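Local coordinates for uncharacterized protein Q9I3C8_PSEAE (Pseudomonas aeruginosa, PDB 3F1T), which probably acts as a hotdog-fold thioesterase that hydrolyses acyl-CoA thioesters, perhaps including 1,4-dihydroxy-2-naphthoyl-CoA, though its substrate is not established, at residues 79-85 with 133-139; 98-104 with 117-123. One frame throughout, in Å; residues are numbered along the deposited sequence.

Contact 1 of 2, residues 79-85 with 133-139; sequences EICPTLD and VGAFMRM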
loop_
_atom_site.group_PDB
_atom_site.type_symbol
_atom_site.label_atom_id
_atom_site.label_comp_id
_atom_site.label_asym_id
_atom_site.label_seq_id
_atom_site.Cartn_x
_atom_site.Cartn_y
_atom_site.Cartn_z
ATOM N N GLU B 79 -25.175 4.721 5.583
ATOM C CA GLU B 79 -24.231 5.024 6.642
ATOM C C GLU B 79 -22.903 5.517 6.080
ATOM O O GLU B 79 -22.587 5.304 4.904
ATOM C CB GLU B 79 -24.026 3.804 7.539
ATOM C CG GLU B 79 -23.510 2.580 6.818
ATOM C CD GLU B 79 -23.218 1.425 7.753
ATOM O OE1 GLU B 79 -22.190 1.477 8.463
ATOM O OE2 GLU B 79 -23.991 0.443 7.743
ATOM N N ILE B 80 -22.172 6.260 6.901
ATOM C CA ILE B 80 -20.860 6.766 6.511
ATOM C C ILE B 80 -19.772 5.894 7.129
ATOM O O ILE B 80 -19.776 5.665 8.341
ATOM C CB ILE B 80 -20.684 8.222 6.954
ATOM C CG1 ILE B 80 -21.646 9.123 6.168
ATOM C CG2 ILE B 80 -19.228 8.659 6.833
ATOM C CD1 ILE B 80 -21.963 10.437 6.851
ATOM N N CYS B 81 -18.933 5.310 6.271
ATOM C CA CYS B 81 -17.970 4.270 6.669
ATOM C C CYS B 81 -16.548 4.834 6.684
ATOM O O CYS B 81 -16.009 5.195 5.635
ATOM C CB CYS B 81 -18.028 3.081 5.696
ATOM S SG CYS B 81 -19.539 2.096 5.729
ATOM N N PRO B 82 -15.945 4.937 7.878
ATOM C CA PRO B 82 -14.576 5.431 8.030
ATOM C C PRO B 82 -13.538 4.615 7.258
ATOM O O PRO B 82 -13.587 3.393 7.248
ATOM C CB PRO B 82 -14.321 5.316 9.534
ATOM C CG PRO B 82 -15.686 5.323 10.151
ATOM C CD PRO B 82 -16.571 4.617 9.174
ATOM N N THR B 83 -12.605 5.321 6.616
ATOM C CA THR B 83 -11.470 4.712 5.914
ATOM C C THR B 83 -10.557 3.983 6.899
ATOM O O THR B 83 -10.316 4.466 8.011
ATOM C CB THR B 83 -10.675 5.794 5.162
ATOM O OG1 THR B 83 -11.572 6.535 4.323
ATOM C CG2 THR B 83 -9.562 5.181 4.287
ATOM N N LEU B 84 -10.202 2.748 6.559
ATOM C CA LEU B 84 -9.213 1.984 7.319
ATOM C C LEU B 84 -7.843 2.016 6.629
ATOM O O LEU B 84 -6.807 2.089 7.293
ATOM C CB LEU B 84 -9.672 0.528 7.494
ATOM C CG LEU B 84 -10.961 0.351 8.299
ATOM C CD1 LEU B 84 -11.400 -1.092 8.345
ATOM C CD2 LEU B 84 -10.801 0.911 9.683
ATOM N N ASP B 85 -7.851 1.896 5.301
ATOM C CA ASP B 85 -6.621 1.781 4.505
ATOM C C ASP B 85 -6.907 2.282 3.100
ATOM O O ASP B 85 -8.003 2.086 2.573
ATOM C CB ASP B 85 -6.145 0.328 4.434
ATOM C CG ASP B 85 -5.915 -0.273 5.806
ATOM O OD1 ASP B 85 -6.805 -1.033 6.286
ATOM O OD2 ASP B 85 -4.831 -0.005 6.394
ATOM N N VAL B 133 -7.062 1.145 -4.008
ATOM C CA VAL B 133 -7.749 0.101 -3.237
ATOM C C VAL B 133 -7.885 0.638 -1.824
ATOM O O VAL B 133 -6.981 1.318 -1.326
ATOM C CB VAL B 133 -6.919 -1.205 -3.209
ATOM C CG1 VAL B 133 -7.536 -2.193 -2.269
ATOM C CG2 VAL B 133 -6.815 -1.803 -4.609
ATOM N N GLY B 134 -9.072 0.498 -1.251
ATOM C CA GLY B 134 -9.270 0.916 0.131
ATOM C C GLY B 134 -10.156 -0.037 0.903
ATOM O O GLY B 134 -10.868 -0.846 0.317
ATOM N N ALA B 135 -10.127 0.089 2.222
ATOM C CA ALA B 135 -10.960 -0.724 3.101
ATOM C C ALA B 135 -11.651 0.214 4.059
ATOM O O ALA B 135 -11.075 1.218 4.479
ATOM C CB ALA B 135 -10.104 -1.719 3.875
ATOM N N PHE B 136 -12.890 -0.110 4.400
ATOM C CA PHE B 136 -13.749 0.821 5.093
ATOM C C PHE B 136 -14.455 0.115 6.231
ATOM O O PHE B 136 -14.875 -1.036 6.098
ATOM C CB PHE B 136 -14.760 1.427 4.109
ATOM C CG PHE B 136 -14.137 2.378 3.129
ATOM C CD1 PHE B 136 -13.983 3.717 3.450
ATOM C CD2 PHE B 136 -13.584 1.908 1.948
ATOM C CE1 PHE B 136 -13.265 4.564 2.620
ATOM C CE2 PHE B 136 -12.866 2.742 1.118
ATOM C CZ PHE B 136 -12.725 4.077 1.441
HETATM N N MSE B 137 -14.683 0.840 7.314
HETATM C CA MSE B 137 -15.273 0.244 8.499
HETATM C C MSE B 137 -16.782 0.465 8.546
HETATM O O MSE B 137 -17.237 1.599 8.546
HETATM C CB MSE B 137 -14.629 0.858 9.731
HETATM C CG MSE B 137 -15.244 0.391 11.022
HETATM SE SE MSE B 137 -14.301 -1.153 11.740
HETATM C CE MSE B 137 -13.274 -0.234 13.132
ATOM N N ARG B 138 -17.560 -0.613 8.508
ATOM C CA ARG B 138 -18.973 -0.524 8.853
ATOM C C ARG B 138 -19.119 -0.294 10.343
ATOM O O ARG B 138 -18.916 -1.214 11.139
ATOM C CB ARG B 138 -19.708 -1.806 8.479
ATOM C CG ARG B 138 -19.733 -2.074 7.002
ATOM C CD ARG B 138 -20.119 -3.510 6.723
ATOM N NE ARG B 138 -21.546 -3.727 6.922
ATOM C CZ ARG B 138 -22.197 -4.815 6.529
ATOM N NH1 ARG B 138 -21.547 -5.807 5.933
ATOM N NH2 ARG B 138 -23.496 -4.922 6.760
HETATM N N MSE B 139 -19.522 0.913 10.724
HETATM C CA MSE B 139 -19.735 1.231 12.136
HETATM C C MSE B 139 -21.039 0.650 12.706
HETATM O O MSE B 139 -21.960 0.254 11.979
HETATM C CB MSE B 139 -19.682 2.747 12.359
HETATM C CG MSE B 139 -18.318 3.374 12.084
HETATM SE SE MSE B 139 -16.830 2.500 13.036
HETATM C CE MSE B 139 -17.657 2.255 14.830
HETATM O O HOH W 1 -23.364 -2.100 8.120
#

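Contact 2 of 2, residues 98-104 with 117-123; sequences KDVYGFA and RGFAYQD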
loop_
_atom_site.group_PDB
_atom_site.type_symbol
_atom_site.label_atom_id
_atom_site.label_comp_id
_atom_site.label_asym_id
_atom_site.label_seq_id
_atom_site.Cartn_x
_atom_site.Cartn_y
_atom_site.Cartn_z
ATOM N N LYS B 98 -8.497 19.003 -18.269
ATOM C CA LYS B 98 -9.481 17.939 -18.423
ATOM C C LYS B 98 -10.002 17.482 -17.069
ATOM O O LYS B 98 -9.235 17.323 -16.124
ATOM C CB LYS B 98 -8.890 16.756 -19.198
ATOM C CG LYS B 98 -9.005 16.890 -20.726
ATOM C CD LYS B 98 -8.423 15.683 -21.445
ATOM C CE LYS B 98 -8.156 16.012 -22.896
ATOM N NZ LYS B 98 -7.436 14.911 -23.618
ATOM N N ASP B 99 -11.319 17.338 -16.959
ATOM C CA ASP B 99 -11.923 16.830 -15.727
ATOM C C ASP B 99 -11.381 15.443 -15.397
ATOM O O ASP B 99 -11.134 14.637 -16.298
ATOM C CB ASP B 99 -13.443 16.779 -15.844
ATOM C CG ASP B 99 -14.086 18.146 -15.721
ATOM O OD1 ASP B 99 -13.384 19.129 -15.370
ATOM O OD2 ASP B 99 -15.314 18.224 -15.918
ATOM N N VAL B 100 -11.278 15.141 -14.101
ATOM C CA VAL B 100 -10.888 13.801 -13.654
ATOM C C VAL B 100 -12.073 13.030 -13.085
ATOM O O VAL B 100 -12.766 13.504 -12.174
ATOM C CB VAL B 100 -9.733 13.844 -12.604
ATOM C CG1 VAL B 100 -9.232 12.430 -12.283
ATOM C CG2 VAL B 100 -8.592 14.706 -13.109
ATOM N N TYR B 101 -12.261 11.810 -13.585
ATOM C CA TYR B 101 -13.296 10.927 -13.090
ATOM C C TYR B 101 -12.726 9.875 -12.152
ATOM O O TYR B 101 -11.602 9.406 -12.327
ATOM C CB TYR B 101 -14.006 10.264 -14.257
ATOM C CG TYR B 101 -14.776 11.247 -15.093
ATOM C CD1 TYR B 101 -16.102 11.531 -14.810
ATOM C CD2 TYR B 101 -14.149 11.989 -16.076
ATOM C CE1 TYR B 101 -16.813 12.427 -15.576
ATOM C CE2 TYR B 101 -14.854 12.908 -16.844
ATOM C CZ TYR B 101 -16.175 13.149 -16.554
ATOM O OH TYR B 101 -16.887 14.048 -17.315
ATOM N N GLY B 102 -13.479 9.551 -11.114
ATOM C CA GLY B 102 -13.109 8.449 -10.250
ATOM C C GLY B 102 -14.191 7.406 -10.328
ATOM O O GLY B 102 -15.359 7.751 -10.391
ATOM N N PHE B 103 -13.798 6.137 -10.435
ATOM C CA PHE B 103 -14.735 5.024 -10.327
ATOM C C PHE B 103 -14.279 4.067 -9.227
ATOM O O PHE B 103 -13.076 3.884 -9.016
ATOM C CB PHE B 103 -14.823 4.273 -11.653
ATOM C CG PHE B 103 -15.583 2.979 -11.565
ATOM C CD1 PHE B 103 -14.921 1.786 -11.334
ATOM C CD2 PHE B 103 -16.966 2.976 -11.604
ATOM C CE1 PHE B 103 -15.618 0.603 -11.161
ATOM C CE2 PHE B 103 -17.670 1.792 -11.481
ATOM C CZ PHE B 103 -16.992 0.600 -11.255
ATOM N N ALA B 104 -15.235 3.540 -8.463
ATOM C CA ALA B 104 -14.943 2.454 -7.532
ATOM C C ALA B 104 -16.065 1.434 -7.438
ATOM O O ALA B 104 -17.249 1.763 -7.593
ATOM C CB ALA B 104 -14.608 2.997 -6.155
ATOM N N ARG B 117 -12.209 -1.330 -4.827
ATOM C CA ARG B 117 -11.167 -1.034 -5.776
ATOM C C ARG B 117 -11.734 -0.079 -6.819
ATOM O O ARG B 117 -12.873 -0.240 -7.261
ATOM C CB ARG B 117 -10.711 -2.333 -6.433
ATOM C CG ARG B 117 -9.501 -2.179 -7.320
ATOM C CD ARG B 117 -8.895 -3.541 -7.694
ATOM N NE ARG B 117 -7.682 -3.354 -8.485
ATOM C CZ ARG B 117 -7.642 -3.409 -9.817
ATOM N NH1 ARG B 117 -8.685 -3.894 -10.497
ATOM N NH2 ARG B 117 -6.512 -3.108 -10.458
ATOM N N GLY B 118 -10.889 0.807 -7.327
ATOM C CA GLY B 118 -11.303 1.761 -8.351
ATOM C C GLY B 118 -10.114 2.425 -9.033
ATOM O O GLY B 118 -8.975 1.959 -8.924
ATOM N N PHE B 119 -10.376 3.489 -9.778
ATOM C CA PHE B 119 -9.309 4.127 -10.544
ATOM C C PHE B 119 -9.729 5.538 -10.931
ATOM O O PHE B 119 -10.910 5.865 -10.851
ATOM C CB PHE B 119 -8.935 3.280 -11.778
ATOM C CG PHE B 119 -10.100 2.934 -12.661
ATOM C CD1 PHE B 119 -10.428 3.744 -13.747
ATOM C CD2 PHE B 119 -10.895 1.838 -12.386
ATOM C CE1 PHE B 119 -11.551 3.502 -14.508
ATOM C CE2 PHE B 119 -11.991 1.546 -13.180
ATOM C CZ PHE B 119 -12.313 2.379 -14.263
ATOM N N ALA B 120 -8.743 6.417 -11.095
ATOM C CA ALA B 120 -8.958 7.698 -11.740
ATOM C C ALA B 120 -8.662 7.645 -13.235
ATOM O O ALA B 120 -7.707 7.003 -13.670
ATOM C CB ALA B 120 -8.126 8.782 -11.073
ATOM N N TYR B 121 -9.375 8.467 -13.992
ATOM C CA TYR B 121 -9.170 8.531 -15.428
ATOM C C TYR B 121 -9.751 9.836 -15.963
ATOM O O TYR B 121 -10.373 10.589 -15.222
ATOM C CB TYR B 121 -9.810 7.312 -16.107
ATOM C CG TYR B 121 -11.319 7.287 -16.012
ATOM C CD1 TYR B 121 -12.089 7.776 -17.053
ATOM C CD2 TYR B 121 -11.967 6.963 -14.820
ATOM C CE1 TYR B 121 -13.461 7.802 -16.977
ATOM C CE2 TYR B 121 -13.348 6.953 -14.745
ATOM C CZ TYR B 121 -14.086 7.399 -15.831
ATOM O OH TYR B 121 -15.458 7.471 -15.793
ATOM N N GLN B 122 -9.474 10.146 -17.218
ATOM C CA GLN B 122 -9.969 11.378 -17.797
ATOM C C GLN B 122 -10.837 11.135 -19.007
ATOM O O GLN B 122 -12.048 11.351 -18.953
ATOM C CB GLN B 122 -8.837 12.351 -18.090
ATOM C CG GLN B 122 -8.412 13.080 -16.842
ATOM C CD GLN B 122 -7.172 13.897 -17.048
ATOM O OE1 GLN B 122 -6.170 13.410 -17.563
ATOM N NE2 GLN B 122 -7.232 15.162 -16.651
ATOM N N ASP B 123 -10.241 10.668 -20.095
ATOM C CA ASP B 123 -10.988 10.542 -21.341
ATOM C C ASP B 123 -11.773 9.239 -21.358
ATOM O O ASP B 123 -13.000 9.239 -21.212
ATOM C CB ASP B 123 -10.053 10.617 -22.546
ATOM C CG ASP B 123 -9.744 12.040 -22.946
ATOM O OD1 ASP B 123 -8.624 12.272 -23.453
ATOM O OD2 ASP B 123 -10.594 12.930 -22.703
HETATM O O HOH W 2 -12.298 14.254 -18.717
#

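Contact 1 of 2, residues 79-85 with 133-139
Thr83 and Phe136 form a non-hydrogen-bonded antiparallel pair, their side chains lying alongside each other and pointing the same way, with Thr83 OG1 3.1 Å from Phe136 CE1. Phe136 has CG beside its backbone N (chi1 -71°), which sets the ring alongside the Thr83 side chain; the carbonyl oxygen Cys81 O meets the ring edge near its plane, 3.3 Å from Phe136 CD1. The polar partner of Thr83 OG1 is Asp64 OD1 of helix 56-70, to which it is hydrogen-bonded, so this face of the pair is tied to the helix of the hotdog fold.

Leu84 points toward the partner strand, crossing Met137 obliquely so that Leu84 CD2 rests 3.8 Å from Met137 CB; Arg108 of the third subunit packs on both. At Leu84 and Asp85 the ladder is interrupted by a classic beta bulge: Ala135 O accepts a 2.7 Å bond from Leu84 N and a second, weak one from Asp85 N. Ala135 N returns a bond to Asp85 O, completing the bulge, and Met137 N to Pro82 O continues the pairing on the other side of Thr83. Asp85 also joins a ladder with the second subunit, extending the sheet across the interface.

Beyond the ladder, Pro82 and Met139, a selenomethionine, cross at about a right angle, with Pro82 CD 3.6 Å from Met139 CG. Glu79 and Arg138 are bridged by a water: it donates to Glu79 OE2 at 2.6 Å and accepts from Arg138 NE at 2.7 Å, lying at the guanidinium edge, while Arg138 NH1 is held by Thr110 O. The charged ends are therefore linked by solvent without direct contact, an attraction probably weaker than a direct salt bridge, and the strand pair relies chiefly on backbone bonds and apolar packing.

Contact 2 of 2, residues 98-104 with 117-123
Tyr101 lays its CB over one face of the Tyr121 ring, 3.6 Å from the centroid, in a CH-pi contact. Tyr121 reaches across because its CG sits between the backbone N and the carbonyl carbon (chi1 67°). The two tyrosine rings are nearly parallel, with planes at 25°, yet slid so far apart that they barely overlap. Next along the same face, Phe103 and Phe119 meet obliquely, Phe103 CD1 lying 3.5 Å from Phe119 CE2. Both pairs sit at hydrogen-bonded positions of the antiparallel hairpin; Phe103 N is hydrogen-bonded to Phe119 O at 2.9 Å.

Small residues, Gly102, Ala104, Gly118 and Ala120, make the opposite face compact, and Val100 CG1 lies 4.0 Å from Ala120 CB. Helix 56-70 packs on Val100 and Ala104 here.

The end at Lys98 and Asp123 is polar and more open. Lys98 NZ bridges to Asp123 at 2.9 Å, meeting the syn lone pair of Asp123 OD1, and to Glu95 as well. Further in, buried Gln122 places NE2 above the carbonyl plane of Lys98 O, while Gln122 OE1 accepts from Glu95 N. One water donates to both Asp99 O and Gln122 O where the ladder stops. Backbone hydrogen bonds and aromatic and apolar contacts thus hold the strand centres, whereas a lysine shared between two acids and a bridging water close this end.

In the fold
Contacts 1 and 2 lie on opposite sides of the chain's centre, their own centres about 20 Å apart, within one antiparallel sheet. Along the chain, both segments of contact 2 fall between the two segments of contact 1. Contact 2 joins the hairpin strands 100-109 and 113-121; contact 1 joins 130-137 to 83-90, an outermost strand within this chain. Strands 113-121 and 130-137 are neighbours, and the two contacts meet there, with Val133 CG2 3.8 Å from Arg117 CG. Together they span four adjacent strands of the hotdog sheet, from its middle, against helix 56-70, to the edge where the second subunit continues it.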